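Local coordinates for ankyrin repeat domain protein (Legionella pneumophila subsp. pneumophila, PDB 6MCA) that is a Legionella effector with ankyrin repeats and a cysteine protease-like fold, and interacts with the host LARP7 component of the 7SK snRNP complex, at residues A[200-203]-A[207-210]. Sequence-based numbering, arbitrary orientation.
Sequences RRFI and STRH
Two first torsions set up this contact between Phe-202 and Thr-208. Phe-202 CG lies anti to the backbone N (chi1 177°), which brings the CE1 corner of the ring to Thr-208. In Thr-208, chi1 of 76° seats OG1 between the backbone N and the carbonyl carbon, while CG2 lies anti to that carbonyl carbon; OG1 thus faces Phe-202 O, and CG2 lies against the ring atoms CE1 and CD1 and, at 3.5 Å, against Phe-202 O as well. OG1 comes to 2.8 Å from Phe-202 O, a carbonyl at the end of helix 188-202. CG2 rests 3.6 Å from Phe-202 CE1 and 3.9 Å from Phe-202 CD1, meeting the ring obliquely.

Both Phe-202 O and Ser-205 O lie within hydrogen-bonding reach of the Thr-208 hydroxyl, which has one proton to give. Either way, a buried polar atom lies beside main-chain oxygens where the helix gives out. Ile-203 adds little here: its CA is 4.1 Å from Thr-208 OG1, its CB points away from Thr-208, and the side chain touches Phe-215, Ile-218 and His-219 of helix 215-233.

Helix 373-399 supplies the aromatic surroundings. Trp-386 meets the Phe-202 ring edge-to-face and also touches Thr-208, while Trp-383 packs on the same phenyl with its plane inclined by about 60°.

The whole buries a modest 119 Å² and is local structural packing: a helix C-terminus turning back through a short loop into a 3-10 segment, with a threonine hydroxyl beside the last-turn carbonyl, in the connection from helix 188-202 to helix 215-233.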
loop_
_atom_site.group_PDB
_atom_site.type_symbol
_atom_site.label_atom_id
_atom_site.label_comp_id
_atom_site.label_asym_id
_atom_site.label_seq_id
_atom_site.Cartn_x
_atom_site.Cartn_y
_atom_site.Cartn_z
ATOM N N ARG A 200 -0.934 13.465 -4.396
ATOM C CA ARG A 200 -1.192 14.729 -3.713
ATOM C C ARG A 200 0.100 15.506 -3.488
ATOM O O ARG A 200 0.164 16.715 -3.738
ATOM C CB ARG A 200 -1.899 14.473 -2.381
ATOM C CG ARG A 200 -2.109 15.730 -1.553
ATOM C CD ARG A 200 -2.553 15.401 -0.138
ATOM N NE ARG A 200 -1.484 14.790 0.648
ATOM C CZ ARG A 200 -0.543 15.476 1.287
ATOM N NH1 ARG A 200 -0.534 16.800 1.234
ATOM N NH2 ARG A 200 0.391 14.836 1.979
ATOM N N ARG A 201 1.142 14.824 -3.006
ATOM C CA ARG A 201 2.430 15.484 -2.818
ATOM C C ARG A 201 3.039 15.910 -4.147
ATOM O O ARG A 201 3.717 16.942 -4.217
ATOM C CB ARG A 201 3.391 14.561 -2.072
ATOM C CG ARG A 201 2.921 14.156 -0.691
ATOM C CD ARG A 201 3.889 13.177 -0.047
ATOM N NE ARG A 201 3.472 12.813 1.303
ATOM C CZ ARG A 201 3.726 13.541 2.383
ATOM N NH1 ARG A 201 4.400 14.678 2.274
ATOM N NH2 ARG A 201 3.306 13.135 3.572
ATOM N N PHE A 202 2.805 15.132 -5.205
ATOM C CA PHE A 202 3.406 15.415 -6.501
ATOM C C PHE A 202 2.868 16.711 -7.085
ATOM O O PHE A 202 3.641 17.589 -7.486
ATOM C CB PHE A 202 3.152 14.242 -7.446
ATOM C CG PHE A 202 3.674 14.454 -8.835
ATOM C CD1 PHE A 202 5.032 14.582 -9.069
ATOM C CD2 PHE A 202 2.804 14.515 -9.911
ATOM C CE1 PHE A 202 5.514 14.773 -10.350
ATOM C CE2 PHE A 202 3.279 14.704 -11.193
ATOM C CZ PHE A 202 4.636 14.834 -11.413
ATOM N N ILE A 203 1.540 16.861 -7.130
ATOM C CA ILE A 203 0.960 18.078 -7.700
ATOM C C ILE A 203 1.110 19.283 -6.785
ATOM O O ILE A 203 0.720 20.393 -7.168
ATOM C CB ILE A 203 -0.530 17.889 -8.046
ATOM C CG1 ILE A 203 -1.339 17.553 -6.799
ATOM C CG2 ILE A 203 -0.699 16.799 -9.093
ATOM C CD1 ILE A 203 -2.813 17.348 -7.082
ATOM N N SER A 207 8.712 21.951 -7.803
ATOM C CA SER A 207 9.415 21.437 -8.972
ATOM C C SER A 207 8.486 20.910 -10.057
ATOM O O SER A 207 8.965 20.584 -11.149
ATOM C CB SER A 207 10.380 20.330 -8.543
ATOM O OG SER A 207 9.715 19.346 -7.769
ATOM N N THR A 208 7.182 20.817 -9.797
ATOM C CA THR A 208 6.230 20.309 -10.777
ATOM C C THR A 208 5.242 21.375 -11.240
ATOM O O THR A 208 4.214 21.039 -11.837
ATOM C CB THR A 208 5.475 19.105 -10.212
ATOM O OG1 THR A 208 4.493 19.553 -9.270
ATOM C CG2 THR A 208 6.436 18.150 -9.516
ATOM N N ARG A 209 5.534 22.657 -10.987
ATOM C CA ARG A 209 4.589 23.705 -11.368
ATOM C C ARG A 209 4.363 23.741 -12.877
ATOM O O ARG A 209 3.251 24.042 -13.330
ATOM C CB ARG A 209 5.066 25.066 -10.851
ATOM C CG ARG A 209 6.053 25.797 -11.746
ATOM C CD ARG A 209 6.112 27.278 -11.402
ATOM N NE ARG A 209 5.114 28.052 -12.136
ATOM C CZ ARG A 209 5.401 28.910 -13.109
ATOM N NH1 ARG A 209 6.661 29.111 -13.469
ATOM N NH2 ARG A 209 4.428 29.571 -13.723
ATOM N N HIS A 210 5.383 23.397 -13.668
ATOM C CA HIS A 210 5.228 23.368 -15.118
ATOM C C HIS A 210 4.223 22.323 -15.583
ATOM O O HIS A 210 3.879 22.306 -16.771
ATOM C CB HIS A 210 6.583 23.118 -15.787
ATOM C CG HIS A 210 7.174 21.779 -15.475
ATOM N ND1 HIS A 210 7.927 21.542 -14.345
ATOM C CD2 HIS A 210 7.125 20.605 -16.148
ATOM C CE1 HIS A 210 8.314 20.279 -14.334
ATOM N NE2 HIS A 210 7.841 19.688 -15.416
#